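Local coordinates for 4-amino-4-deoxy-L-arabinose transferase or related glycosyltransferases of PMT family (Cupriavidus metallidurans, PDB 5EZM), which probably transfers 4-amino-4-deoxy-L-arabinose to lipid A, as a zinc-containing integral membrane glycosyltransferase of the GT-C fold, at residues F140-S152 against L289-G301. Residues are numbered along the deposited sequence; the frame is centred on the assembly and turned at random.
Sequences FTGLALLAAPMWS and LPLVIGGFLPWAG. With MPG ([(Z)-octadec-9-enyl] (2R)-2,3-bis(oxidanyl)propanoate), chain L; MPG ([(Z)-octadec-9-enyl] (2R)-2,3-bis(oxidanyl)propanoate), chain Q; MPG ([(Z)-octadec-9-enyl] (2R)-2,3-bis(oxidanyl)propanoate), chain O; MPG ([(Z)-octadec-9-enyl] (2R)-2,3-bis(oxidanyl)propanoate), chain B.
Two hydrogen bonds join Trp299 to Ala144 and Met150 to Gly295, each accepted by a main-chain carbonyl. Trp299 NE1 donates to Ala144 O at 3.0 Å, with an N-H...O angle of 153°, and the oxygen lies near the edge of the indole, somewhat out of its plane. Ala144 O also accepts the helical bond from Ala148 N, so it serves two donors. Beside this bond Ala144 CB lies over one face of the indole, towards its rim, while Pro298 CG is on the opposite face; Ala147 CB meets the benzo ring 3.7 Å from Trp299 CZ2. Replacing this tryptophan with a phenylalanine would probably deprive Ala144 O of its indole donor, leaving the helical bond from Ala148 N, and open a gap beside Ala147.

Pro149 N, close to Gly295 O, has no hydrogen to share; the donor there is Met150 N, at 3.0 Å, in the carbonyl plane and on a lone pair (C=O...N angle 122°). The CA atoms of Met150 and Gly295 are 4.2 Å apart, and the absence of a side chain at Gly295 suits this approach. Met150 swings its CG opposite the main-chain nitrogen (chi1 176°) and bends at chi3, which brings CE to Leu291 O and a bound MPG chain. Pro149 CD and Pro298 CD meet at 3.5 Å.

A proline-associated break at Ala148-Pro149 thus interrupts the predicted transmembrane span 135-155, and residues on both sides of it meet segment 289-301, within the membrane part of the GT-C fold and away from the zinc site. Helix 435-456 borders the contact through Ala443, Phe450 and Tyr442, whose OH bonds Pro298 O, while helix 352-365 places Ala360 against Ala144 and Leu364 against Trp299.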
loop_
_atom_site.group_PDB
_atom_site.type_symbol
_atom_site.label_atom_id
_atom_site.label_comp_id
_atom_site.label_asym_id
_atom_site.label_seq_id
_atom_site.Cartn_x
_atom_site.Cartn_y
_atom_site.Cartn_z
ATOM N N PHE A 140 20.558 6.941 10.337
ATOM C CA PHE A 140 20.733 6.254 9.063
ATOM C C PHE A 140 19.540 5.359 8.731
ATOM O O PHE A 140 19.218 5.172 7.553
ATOM C CB PHE A 140 22.033 5.449 9.075
ATOM C CG PHE A 140 23.259 6.296 8.938
ATOM C CD1 PHE A 140 23.429 7.110 7.831
ATOM C CD2 PHE A 140 24.241 6.283 9.910
ATOM C CE1 PHE A 140 24.555 7.898 7.697
ATOM C CE2 PHE A 140 25.373 7.068 9.783
ATOM C CZ PHE A 140 25.530 7.875 8.675
ATOM N N THR A 141 18.866 4.811 9.747
ATOM C CA THR A 141 17.691 3.985 9.485
ATOM C C THR A 141 16.525 4.834 8.992
ATOM O O THR A 141 15.840 4.461 8.030
ATOM C CB THR A 141 17.308 3.204 10.745
ATOM O OG1 THR A 141 18.163 2.063 10.880
ATOM C CG2 THR A 141 15.864 2.737 10.686
ATOM N N GLY A 142 16.292 5.984 9.633
ATOM C CA GLY A 142 15.250 6.880 9.157
ATOM C C GLY A 142 15.498 7.350 7.736
ATOM O O GLY A 142 14.597 7.327 6.892
ATOM N N LEU A 143 16.731 7.776 7.450
ATOM C CA LEU A 143 17.080 8.175 6.089
ATOM C C LEU A 143 16.898 7.020 5.113
ATOM O O LEU A 143 16.382 7.206 4.004
ATOM C CB LEU A 143 18.519 8.684 6.051
ATOM C CG LEU A 143 18.801 9.848 6.997
ATOM C CD1 LEU A 143 20.290 10.113 7.097
ATOM C CD2 LEU A 143 18.065 11.083 6.525
ATOM N N ALA A 144 17.312 5.817 5.517
ATOM C CA ALA A 144 17.176 4.645 4.661
ATOM C C ALA A 144 15.721 4.406 4.280
ATOM O O ALA A 144 15.388 4.290 3.094
ATOM C CB ALA A 144 17.759 3.419 5.362
ATOM N N LEU A 145 14.835 4.332 5.277
ATOM C CA LEU A 145 13.427 4.093 4.984
ATOM C C LEU A 145 12.811 5.246 4.200
ATOM O O LEU A 145 11.921 5.022 3.371
ATOM C CB LEU A 145 12.659 3.847 6.281
ATOM C CG LEU A 145 13.085 2.585 7.035
ATOM C CD1 LEU A 145 12.298 2.441 8.321
ATOM C CD2 LEU A 145 12.903 1.358 6.160
ATOM N N LEU A 146 13.275 6.476 4.434
ATOM C CA LEU A 146 12.748 7.612 3.687
ATOM C C LEU A 146 13.095 7.501 2.207
ATOM O O LEU A 146 12.232 7.687 1.341
ATOM C CB LEU A 146 13.281 8.920 4.271
ATOM C CG LEU A 146 12.789 10.204 3.597
ATOM C CD1 LEU A 146 11.291 10.388 3.800
ATOM C CD2 LEU A 146 13.553 11.416 4.107
ATOM N N ALA A 147 14.355 7.185 1.896
ATOM C CA ALA A 147 14.796 7.125 0.507
ATOM C C ALA A 147 14.336 5.866 -0.212
ATOM O O ALA A 147 14.292 5.860 -1.448
ATOM C CB ALA A 147 16.321 7.216 0.430
ATOM N N ALA A 148 14.011 4.806 0.520
ATOM C CA ALA A 148 13.596 3.555 -0.099
ATOM C C ALA A 148 12.311 3.776 -0.889
ATOM O O ALA A 148 11.275 4.105 -0.290
ATOM C CB ALA A 148 13.395 2.469 0.953
ATOM N N PRO A 149 12.331 3.618 -2.215
ATOM C CA PRO A 149 11.127 3.914 -3.004
ATOM C C PRO A 149 9.957 3.006 -2.687
ATOM O O PRO A 149 8.808 3.441 -2.812
ATOM C CB PRO A 149 11.606 3.730 -4.449
ATOM C CG PRO A 149 12.726 2.768 -4.341
ATOM C CD PRO A 149 13.425 3.107 -3.055
ATOM N N MET A 150 10.201 1.757 -2.286
ATOM C CA MET A 150 9.084 0.886 -1.934
ATOM C C MET A 150 8.357 1.396 -0.694
ATOM O O MET A 150 7.120 1.370 -0.640
ATOM C CB MET A 150 9.572 -0.546 -1.729
ATOM C CG MET A 150 8.496 -1.515 -1.274
ATOM S SD MET A 150 8.926 -3.243 -1.588
ATOM C CE MET A 150 8.466 -3.395 -3.311
ATOM N N TRP A 151 9.098 1.896 0.297
ATOM C CA TRP A 151 8.450 2.355 1.520
ATOM C C TRP A 151 7.722 3.679 1.309
ATOM O O TRP A 151 6.624 3.875 1.841
ATOM C CB TRP A 151 9.471 2.481 2.648
ATOM C CG TRP A 151 8.822 2.667 3.982
ATOM C CD1 TRP A 151 8.739 3.822 4.704
ATOM C CD2 TRP A 151 8.137 1.669 4.745
ATOM N NE1 TRP A 151 8.054 3.602 5.875
ATOM C CE2 TRP A 151 7.674 2.287 5.924
ATOM C CE3 TRP A 151 7.872 0.309 4.548
ATOM C CZ2 TRP A 151 6.963 1.595 6.899
ATOM C CZ3 TRP A 151 7.165 -0.375 5.515
ATOM C CH2 TRP A 151 6.720 0.266 6.678
ATOM N N SER A 152 8.310 4.601 0.540
ATOM C CA SER A 152 7.678 5.903 0.332
ATOM C C SER A 152 6.520 5.807 -0.656
ATOM O O SER A 152 5.420 6.306 -0.387
ATOM C CB SER A 152 8.711 6.921 -0.156
ATOM O OG SER A 152 9.086 6.671 -1.501
ATOM N N LEU A 289 12.444 -10.569 -6.739
ATOM C CA LEU A 289 13.848 -10.156 -6.773
ATOM C C LEU A 289 14.011 -8.760 -7.368
ATOM O O LEU A 289 14.594 -7.884 -6.701
ATOM C CB LEU A 289 14.685 -11.213 -7.499
ATOM C CG LEU A 289 16.201 -11.041 -7.462
ATOM C CD1 LEU A 289 16.678 -10.815 -6.036
ATOM C CD2 LEU A 289 16.884 -12.254 -8.078
ATOM N N PRO A 290 13.521 -8.466 -8.582
ATOM C CA PRO A 290 13.560 -7.071 -9.041
ATOM C C PRO A 290 12.691 -6.153 -8.210
ATOM O O PRO A 290 12.947 -4.944 -8.186
ATOM C CB PRO A 290 13.057 -7.160 -10.487
ATOM C CG PRO A 290 12.192 -8.353 -10.497
ATOM C CD PRO A 290 12.860 -9.333 -9.576
ATOM N N LEU A 291 11.675 -6.683 -7.525
ATOM C CA LEU A 291 10.863 -5.847 -6.646
ATOM C C LEU A 291 11.658 -5.406 -5.425
ATOM O O LEU A 291 11.610 -4.235 -5.035
ATOM C CB LEU A 291 9.600 -6.593 -6.222
ATOM C CG LEU A 291 8.479 -6.638 -7.256
ATOM C CD1 LEU A 291 7.398 -7.600 -6.807
ATOM C CD2 LEU A 291 7.904 -5.253 -7.462
ATOM N N VAL A 292 12.394 -6.329 -4.802
ATOM C CA VAL A 292 13.169 -5.954 -3.625
ATOM C C VAL A 292 14.350 -5.079 -4.027
ATOM O O VAL A 292 14.705 -4.132 -3.313
ATOM C CB VAL A 292 13.611 -7.204 -2.834
ATOM C CG1 VAL A 292 14.655 -8.015 -3.589
ATOM C CG2 VAL A 292 14.139 -6.808 -1.458
ATOM N N ILE A 293 14.961 -5.353 -5.184
ATOM C CA ILE A 293 16.116 -4.562 -5.606
ATOM C C ILE A 293 15.682 -3.154 -6.007
ATOM O O ILE A 293 16.289 -2.157 -5.599
ATOM C CB ILE A 293 16.873 -5.272 -6.743
ATOM C CG1 ILE A 293 17.455 -6.595 -6.246
ATOM C CG2 ILE A 293 17.984 -4.385 -7.285
ATOM C CD1 ILE A 293 18.208 -7.359 -7.303
ATOM N N GLY A 294 14.621 -3.049 -6.806
ATOM C CA GLY A 294 14.133 -1.737 -7.193
ATOM C C GLY A 294 13.523 -0.965 -6.041
ATOM O O GLY A 294 13.642 0.262 -5.978
ATOM N N GLY A 295 12.867 -1.663 -5.116
ATOM C CA GLY A 295 12.237 -1.020 -3.981
ATOM C C GLY A 295 13.188 -0.576 -2.898
ATOM O O GLY A 295 12.785 0.171 -2.001
ATOM N N PHE A 296 14.436 -1.029 -2.957
ATOM C CA PHE A 296 15.496 -0.587 -2.061
ATOM C C PHE A 296 16.670 -0.037 -2.866
ATOM O O PHE A 296 17.830 -0.182 -2.472
ATOM C CB PHE A 296 15.942 -1.734 -1.157
ATOM C CG PHE A 296 16.365 -1.301 0.216
ATOM C CD1 PHE A 296 15.456 -0.711 1.081
ATOM C CD2 PHE A 296 17.664 -1.505 0.655
ATOM C CE1 PHE A 296 15.838 -0.317 2.351
ATOM C CE2 PHE A 296 18.050 -1.118 1.924
ATOM C CZ PHE A 296 17.134 -0.521 2.774
ATOM N N LEU A 297 16.365 0.602 -3.998
ATOM C CA LEU A 297 17.389 0.899 -4.999
ATOM C C LEU A 297 18.490 1.827 -4.498
ATOM O O LEU A 297 19.672 1.504 -4.707
ATOM C CB LEU A 297 16.721 1.457 -6.260
ATOM C CG LEU A 297 17.628 1.695 -7.469
ATOM C CD1 LEU A 297 18.286 0.399 -7.915
ATOM C CD2 LEU A 297 16.833 2.307 -8.603
ATOM N N PRO A 298 18.206 2.967 -3.853
ATOM C CA PRO A 298 19.304 3.845 -3.414
ATOM C C PRO A 298 20.283 3.190 -2.448
ATOM O O PRO A 298 21.344 3.771 -2.189
ATOM C CB PRO A 298 18.574 5.026 -2.754
ATOM C CG PRO A 298 17.199 4.538 -2.476
ATOM C CD PRO A 298 16.894 3.579 -3.576
ATOM N N TRP A 299 19.974 2.004 -1.920
ATOM C CA TRP A 299 20.884 1.288 -1.036
ATOM C C TRP A 299 21.352 -0.034 -1.630
ATOM O O TRP A 299 22.010 -0.818 -0.931
ATOM C CB TRP A 299 20.225 1.050 0.327
ATOM C CG TRP A 299 19.481 2.248 0.857
ATOM C CD1 TRP A 299 18.135 2.351 1.066
ATOM C CD2 TRP A 299 20.042 3.513 1.232
ATOM N NE1 TRP A 299 17.825 3.596 1.553
ATOM C CE2 TRP A 299 18.976 4.330 1.664
ATOM C CE3 TRP A 299 21.340 4.033 1.249
ATOM C CZ2 TRP A 299 19.170 5.641 2.103
ATOM C CZ3 TRP A 299 21.530 5.333 1.686
ATOM C CH2 TRP A 299 20.450 6.121 2.109
ATOM N N ALA A 300 21.040 -0.300 -2.902
ATOM C CA ALA A 300 21.424 -1.572 -3.510
ATOM C C ALA A 300 22.929 -1.797 -3.425
ATOM O O ALA A 300 23.383 -2.924 -3.184
ATOM C CB ALA A 300 20.952 -1.624 -4.962
ATOM N N GLY A 301 23.715 -0.730 -3.588
ATOM C CA GLY A 301 25.161 -0.836 -3.519
ATOM C C GLY A 301 25.689 -1.345 -2.192
ATOM O O GLY A 301 26.815 -1.851 -2.142
HETATM C C5 MPG L . 14.178 2.224 -11.115
HETATM C C6 MPG L . 12.784 1.634 -10.839
HETATM C C7 MPG L . 12.300 1.854 -9.390
HETATM C C8 MPG L . 11.180 0.854 -9.009
HETATM C C9 MPG L . 10.563 1.112 -7.612
HETATM C C10 MPG L . 9.621 -0.042 -7.169
HETATM C C11 MPG L . 8.567 0.425 -6.145
HETATM C C12 MPG L . 7.632 -0.746 -5.689
HETATM C C13 MPG L . 6.514 -0.267 -4.739
HETATM C C14 MPG L . 5.397 -1.341 -4.540
HETATM C C15 MPG L . 4.137 -0.762 -3.821
HETATM C C16 MPG L . 3.213 -1.872 -3.247
HETATM C C2 MPG Q . 14.929 -2.832 -10.807
HETATM C C3 MPG Q . 13.673 -2.434 -11.571
HETATM C C4 MPG Q . 12.415 -3.051 -10.978
HETATM C C5 MPG Q . 11.483 -3.640 -12.050
HETATM C C6 MPG Q . 10.291 -4.389 -11.432
HETATM C C7 MPG Q . 9.826 -5.574 -12.302
HETATM C C8 MPG Q . 8.869 -6.514 -11.531
HETATM C C9 MPG Q . 8.838 -7.949 -12.113
HETATM C C10 MPG Q . 7.926 -8.893 -11.282
HETATM C C1 MPG Q . 16.177 -2.115 -11.322
HETATM C C2 MPG O . 23.095 -6.188 -5.238
HETATM C C3 MPG O . 24.359 -5.627 -5.881
HETATM C C4 MPG O . 25.287 -4.987 -4.858
HETATM C C5 MPG O . 26.617 -4.507 -5.462
HETATM C C6 MPG O . 27.673 -4.210 -4.384
HETATM C C7 MPG O . 29.087 -4.069 -4.977
HETATM C C8 MPG O . 30.200 -4.239 -3.914
HETATM C C1 MPG O . 22.207 -6.942 -6.230
HETATM C C2 MPG B . 24.110 16.498 9.967
HETATM C C3 MPG B . 22.633 16.451 10.344
HETATM C C4 MPG B . 21.777 15.773 9.284
HETATM C C5 MPG B . 20.288 15.727 9.670
HETATM C C6 MPG B . 19.611 14.411 9.247
HETATM C C7 MPG B . 18.405 14.040 10.133
HETATM C C8 MPG B . 17.897 12.610 9.832
HETATM C C9 MPG B . 16.465 12.334 10.354
HETATM C C10 MPG B . 15.715 11.297 9.471
HETATM C C11 MPG B . 14.192 11.278 9.734
HETATM C C12 MPG B . 13.348 10.888 8.470
HETATM C C13 MPG B . 11.829 10.967 8.736
HETATM C C14 MPG B . 10.997 11.265 7.450
HETATM C C1 MPG B . 25.006 16.887 11.147
#